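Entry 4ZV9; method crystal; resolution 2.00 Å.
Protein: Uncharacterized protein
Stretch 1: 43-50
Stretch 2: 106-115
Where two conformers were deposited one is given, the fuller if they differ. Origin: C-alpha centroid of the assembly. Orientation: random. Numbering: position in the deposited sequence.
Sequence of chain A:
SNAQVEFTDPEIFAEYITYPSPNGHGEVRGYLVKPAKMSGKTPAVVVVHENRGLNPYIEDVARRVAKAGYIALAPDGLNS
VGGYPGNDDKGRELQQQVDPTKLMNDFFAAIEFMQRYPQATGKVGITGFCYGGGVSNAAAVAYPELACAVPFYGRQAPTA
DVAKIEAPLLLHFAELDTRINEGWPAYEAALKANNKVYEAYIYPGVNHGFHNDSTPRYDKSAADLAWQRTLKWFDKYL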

ATOM      1  N   PRO A  43     -11.735   0.656 -10.835  1.00 27.36           N
ATOM      2  CA  PRO A  43     -10.300   0.898 -10.636  1.00 25.72           C
ATOM      3  C   PRO A  43      -9.729  -0.006  -9.530  1.00 26.12           C
ATOM      4  O   PRO A  43     -10.483  -0.525  -8.688  1.00 23.70           O
ATOM      5  CB  PRO A  43     -10.231   2.374 -10.205  1.00 30.89           C
ATOM      6  CG  PRO A  43     -11.608   2.932 -10.385  1.00 30.89           C
ATOM      7  CD  PRO A  43     -12.558   1.775 -10.341  1.00 29.03           C
ATOM      8  N   ALA A  44      -8.418  -0.174  -9.524  1.00 22.62           N
ATOM      9  CA  ALA A  44      -7.758  -1.064  -8.580  1.00 23.70           C
ATOM     10  C   ALA A  44      -6.712  -0.363  -7.699  1.00 24.27           C
ATOM     11  O   ALA A  44      -6.144   0.652  -8.076  1.00 25.06           O
ATOM     12  CB  ALA A  44      -7.095  -2.196  -9.343  1.00 25.75           C
ATOM     13  N   VAL A  45      -6.468  -0.950  -6.530  1.00 22.74           N
ATOM     14  CA  VAL A  45      -5.460  -0.469  -5.604  1.00 23.14           C
ATOM     15  C   VAL A  45      -4.679  -1.652  -5.093  1.00 25.89           C
ATOM     16  O   VAL A  45      -5.272  -2.654  -4.645  1.00 20.66           O
ATOM     17  CB  VAL A  45      -6.090   0.246  -4.409  1.00 26.19           C
ATOM     18  CG1 VAL A  45      -5.024   0.637  -3.397  1.00 26.81           C
ATOM     19  CG2 VAL A  45      -6.872   1.465  -4.870  1.00 27.31           C
ATOM     20  N   VAL A  46      -3.354  -1.572  -5.191  1.00 24.79           N
ATOM     21  CA  VAL A  46      -2.496  -2.589  -4.604  1.00 23.85           C
ATOM     22  C   VAL A  46      -2.203  -2.104  -3.174  1.00 23.19           C
ATOM     23  O   VAL A  46      -1.836  -0.947  -2.967  1.00 23.14           O
ATOM     24  CB  VAL A  46      -1.194  -2.789  -5.402  1.00 23.66           C
ATOM     25  CG1 VAL A  46      -0.199  -3.662  -4.647  1.00 23.40           C
ATOM     26  CG2 VAL A  46      -1.515  -3.402  -6.756  1.00 23.74           C
ATOM     27  N   VAL A  47      -2.361  -2.992  -2.201  1.00 20.46           N
ATOM     28  CA  VAL A  47      -2.108  -2.673  -0.806  1.00 20.59           C
ATOM     29  C   VAL A  47      -0.885  -3.456  -0.344  1.00 21.46           C
ATOM     30  O   VAL A  47      -0.882  -4.685  -0.375  1.00 20.62           O
ATOM     31  CB  VAL A  47      -3.323  -3.025   0.056  1.00 22.56           C
ATOM     32  CG1 VAL A  47      -3.042  -2.750   1.530  1.00 23.32           C
ATOM     33  CG2 VAL A  47      -4.539  -2.254  -0.404  1.00 21.41           C
ATOM     34  N   VAL A  48       0.148  -2.752   0.095  1.00 22.11           N
ATOM     35  CA  VAL A  48       1.394  -3.385   0.490  1.00 22.82           C
ATOM     36  C   VAL A  48       1.527  -3.420   2.002  1.00 24.44           C
ATOM     37  O   VAL A  48       1.444  -2.384   2.680  1.00 25.20           O
ATOM     38  CB  VAL A  48       2.615  -2.651  -0.082  1.00 24.50           C
ATOM     39  CG1 VAL A  48       3.887  -3.438   0.212  1.00 26.04           C
ATOM     40  CG2 VAL A  48       2.455  -2.422  -1.576  1.00 27.13           C
ATOM     41  N   HIS A  49       1.790  -4.610   2.530  1.00 24.02           N
ATOM     42  CA  HIS A  49       1.912  -4.789   3.981  1.00 24.43           C
ATOM     43  C   HIS A  49       3.179  -4.185   4.592  1.00 25.28           C
ATOM     44  O   HIS A  49       3.991  -3.547   3.901  1.00 23.82           O
ATOM     45  CB  HIS A  49       1.798  -6.284   4.351  1.00 24.98           C
ATOM     46  CG  HIS A  49       2.799  -7.181   3.669  1.00 23.05           C
ATOM     47  ND1 HIS A  49       4.150  -7.133   3.939  1.00 25.04           N
ATOM     48  CD2 HIS A  49       2.632  -8.209   2.803  1.00 24.54           C
ATOM     49  CE1 HIS A  49       4.777  -8.074   3.251  1.00 26.17           C
ATOM     50  NE2 HIS A  49       3.878  -8.744   2.555  1.00 25.36           N
ATOM     51  N   GLU A  50       3.325  -4.365   5.908  1.00 23.56           N
ATOM     52  CA  GLU A  50       4.456  -3.840   6.656  1.00 26.68           C
ATOM     53  C   GLU A  50       5.639  -4.832   6.594  1.00 27.55           C
ATOM     54  O   GLU A  50       5.798  -5.565   5.599  1.00 28.61           O
ATOM     55  CB  GLU A  50       3.986  -3.503   8.099  1.00 30.49           C
ATOM     56  CG  GLU A  50       2.842  -2.482   8.150  1.00 34.55           C
ATOM     57  CD  GLU A  50       2.257  -2.257   9.551  1.00 39.40           C
ATOM     58  OE1 GLU A  50       1.908  -3.243  10.211  1.00 39.89           O
ATOM     59  OE2 GLU A  50       2.080  -1.094   9.974  1.00 41.17           O
ATOM     60  N   ASP A 106       7.441  -8.721  -6.499  1.00 28.26           N
ATOM     61  CA  ASP A 106       6.132  -9.317  -6.321  1.00 27.14           C
ATOM     62  C   ASP A 106       5.083  -8.231  -6.262  1.00 25.28           C
ATOM     63  O   ASP A 106       3.988  -8.402  -6.791  1.00 28.70           O
ATOM     64  CB  ASP A 106       6.063 -10.172  -5.037  1.00 27.64           C
ATOM     65  CG  ASP A 106       6.829 -11.486  -5.146  1.00 32.21           C
ATOM     66  OD1 ASP A 106       7.199 -11.916  -6.262  1.00 29.37           O
ATOM     67  OD2 ASP A 106       7.091 -12.088  -4.075  1.00 35.72           O
ATOM     68  N   PHE A 107       5.379  -7.132  -5.576  1.00 25.11           N
ATOM     69  CA  PHE A 107       4.417  -6.032  -5.476  1.00 23.94           C
ATOM     70  C   PHE A 107       4.283  -5.278  -6.792  1.00 25.23           C
ATOM     71  O   PHE A 107       3.183  -4.876  -7.171  1.00 24.85           O
ATOM     72  CB  PHE A 107       4.743  -5.109  -4.294  1.00 25.00           C
ATOM     73  CG  PHE A 107       4.634  -5.796  -2.965  1.00 25.14           C
ATOM     74  CD1 PHE A 107       3.398  -6.093  -2.440  1.00 23.25           C
ATOM     75  CD2 PHE A 107       5.766  -6.187  -2.266  1.00 25.92           C
ATOM     76  CE1 PHE A 107       3.282  -6.770  -1.249  1.00 25.31           C
ATOM     77  CE2 PHE A 107       5.657  -6.868  -1.076  1.00 25.26           C
ATOM     78  CZ  PHE A 107       4.415  -7.157  -0.558  1.00 24.38           C
ATOM     79  N   PHE A 108       5.393  -5.126  -7.508  1.00 26.62           N
ATOM     80  CA  PHE A 108       5.375  -4.523  -8.841  1.00 25.87           C
ATOM     81  C   PHE A 108       4.538  -5.395  -9.783  1.00 25.48           C
ATOM     82  O   PHE A 108       3.717  -4.883 -10.541  1.00 25.56           O
ATOM     83  CB  PHE A 108       6.807  -4.358  -9.370  1.00 27.93           C
ATOM     84  CG  PHE A 108       7.585  -3.216  -8.743  1.00 28.89           C
ATOM     85  CD1 PHE A 108       7.099  -2.505  -7.651  1.00 30.66           C
ATOM     86  CD2 PHE A 108       8.866  -2.930  -9.188  1.00 31.93           C
ATOM     87  CE1 PHE A 108       7.844  -1.478  -7.067  1.00 32.11           C
ATOM     88  CE2 PHE A 108       9.614  -1.898  -8.618  1.00 33.48           C
ATOM     89  CZ  PHE A 108       9.104  -1.182  -7.547  1.00 33.05           C
ATOM     90  N   ALA A 109       4.704  -6.715  -9.689  1.00 26.13           N
ATOM     91  CA  ALA A 109       3.941  -7.651 -10.512  1.00 27.23           C
ATOM     92  C   ALA A 109       2.432  -7.576 -10.193  1.00 27.44           C
ATOM     93  O   ALA A 109       1.600  -7.773 -11.065  1.00 26.14           O
ATOM     94  CB  ALA A 109       4.446  -9.067 -10.312  1.00 27.89           C
ATOM     95  N   ALA A 110       2.092  -7.288  -8.941  1.00 26.53           N
ATOM     96  CA  ALA A 110       0.693  -7.129  -8.550  1.00 25.37           C
ATOM     97  C   ALA A 110       0.084  -5.890  -9.242  1.00 24.83           C
ATOM     98  O   ALA A 110      -1.075  -5.927  -9.682  1.00 25.37           O
ATOM     99  CB  ALA A 110       0.567  -6.994  -7.051  1.00 25.26           C
ATOM    100  N   ILE A 111       0.864  -4.828  -9.370  1.00 24.62           N
ATOM    101  CA  ILE A 111       0.411  -3.641 -10.103  1.00 24.34           C
ATOM    102  C   ILE A 111       0.083  -4.037 -11.549  1.00 26.50           C
ATOM    103  O   ILE A 111      -0.978  -3.692 -12.092  1.00 27.05           O
ATOM    104  CB  ILE A 111       1.464  -2.519 -10.113  1.00 25.05           C
ATOM    105  CG1 ILE A 111       1.668  -1.968  -8.705  1.00 25.69           C
ATOM    106  CG2 ILE A 111       1.041  -1.376 -11.059  1.00 26.34           C
ATOM    107  CD1 ILE A 111       2.869  -1.038  -8.551  1.00 24.77           C
ATOM    108  N   GLU A 112       0.995  -4.761 -12.174  1.00 25.54           N
ATOM    109  CA  GLU A 112       0.814  -5.156 -13.568  1.00 27.97           C
ATOM    110  C   GLU A 112      -0.389  -6.077 -13.751  1.00 28.27           C
ATOM    111  O   GLU A 112      -1.121  -5.945 -14.719  1.00 28.10           O
ATOM    112  CB  GLU A 112       2.108  -5.776 -14.135  1.00 31.30           C
ATOM    113  CG  GLU A 112       3.277  -4.798 -14.168  1.00 31.65           C
ATOM    114  CD  GLU A 112       4.538  -5.369 -14.798  1.00 37.36           C
ATOM    115  OE1 GLU A 112       4.441  -6.387 -15.545  1.00 36.13           O
ATOM    116  OE2 GLU A 112       5.623  -4.780 -14.537  1.00 31.20           O
ATOM    117  N   PHE A 113      -0.561  -7.009 -12.822  1.00 27.05           N
ATOM    118  CA  PHE A 113      -1.669  -7.927 -12.849  1.00 25.72           C
ATOM    119  C   PHE A 113      -2.996  -7.172 -12.732  1.00 24.38           C
ATOM    120  O   PHE A 113      -3.939  -7.471 -13.461  1.00 23.72           O
ATOM    121  CB  PHE A 113      -1.528  -8.959 -11.715  1.00 28.43           C
ATOM    122  CG  PHE A 113      -2.633  -9.989 -11.673  1.00 27.84           C
ATOM    123  CD1 PHE A 113      -2.654 -11.043 -12.563  1.00 28.16           C
ATOM    124  CD2 PHE A 113      -3.630  -9.907 -10.719  1.00 27.78           C
ATOM    125  CE1 PHE A 113      -3.674 -11.988 -12.524  1.00 27.16           C
ATOM    126  CE2 PHE A 113      -4.650 -10.850 -10.666  1.00 26.11           C
ATOM    127  CZ  PHE A 113      -4.669 -11.893 -11.562  1.00 25.62           C
HETATM  128  N   MSE A 114      -3.058  -6.181 -11.849  0.50 23.50           N
HETATM  129  CA  MSE A 114      -4.289  -5.407 -11.664  0.50 24.85           C
HETATM  130  C   MSE A 114      -4.537  -4.498 -12.858  0.50 27.36           C
HETATM  131  O   MSE A 114      -5.681  -4.138 -13.129  0.50 26.20           O
HETATM  132  CB  MSE A 114      -4.258  -4.635 -10.341  0.50 26.72           C
HETATM  133  CG  MSE A 114      -4.380  -5.560  -9.134  0.50 27.77           C
HETATM  134 SE   MSE A 114      -6.250  -6.212  -9.076  0.50 32.16          SE
HETATM  135  CE  MSE A 114      -6.082  -7.907 -10.024  0.50 29.16           C
ATOM    136  N   GLN A 115      -3.481  -4.116 -13.575  0.50 26.00           N
ATOM    137  CA  GLN A 115      -3.630  -3.293 -14.792  0.50 27.74           C
ATOM    138  C   GLN A 115      -4.393  -4.050 -15.867  0.50 28.18           C
ATOM    139  O   GLN A 115      -5.187  -3.470 -16.599  0.50 26.64           O
ATOM    140  CB  GLN A 115      -2.262  -2.885 -15.385  0.50 27.15           C
ATOM    141  CG  GLN A 115      -1.628  -1.636 -14.762  0.50 27.29           C
ATOM    142  CD  GLN A 115      -0.163  -1.399 -15.132  0.50 28.22           C
ATOM    143  OE1 GLN A 115       0.533  -2.303 -15.569  0.50 29.23           O
ATOM    144  NE2 GLN A 115       0.321  -0.188 -14.887  0.50 27.56           N
TER

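Strand 43-48 runs nearly antiparallel to helix 106-115 (167° between their directions, 8.6 Å at closest approach), and no hydrogen bond links them: the contact is made by packing. Strand alternation sets the pattern, with Ala-44, Val-46 and Val-48 pointing CB toward the helix and Pro-43, Val-45 and Val-47 pointing away. Ala-44 meets Met-114, a selenomethionine, with Ala-44 CB 3.9 Å from Met-114 CB; Met-114 CG still touches the strand, 4.3 Å from Val-46 CG2, and only the end of the side chain leads away. Val-46, in the t rotamer, packs closely on the helix. Its CG2 lies 3.8 Å from the backbone N of Ile-111 and 3.9 Å from the carbonyl C of Ala-110, so the methyl rests against main chain as well as side chains; Val-46 CG2 is also 4.0 Å from Ile-111 CG1 and 4.2 Å from Ala-110 CB. Val-48 places CG1 over one face of the Phe-107 ring, 3.7 Å from the Phe-107 ring centroid and 10° off the normal, a CH-pi contact. At His-49, past the strand, the same phenyl ring presents its edge to the imidazole face: Phe-107 CZ is 3.5 Å from His-49 NE2, with the planes at 80°. His-49 ND1 donates a 2.8 Å hydrogen bond to Glu-50 O, tying the imidazole to its own loop, while Glu-50 itself stays clear of the helix.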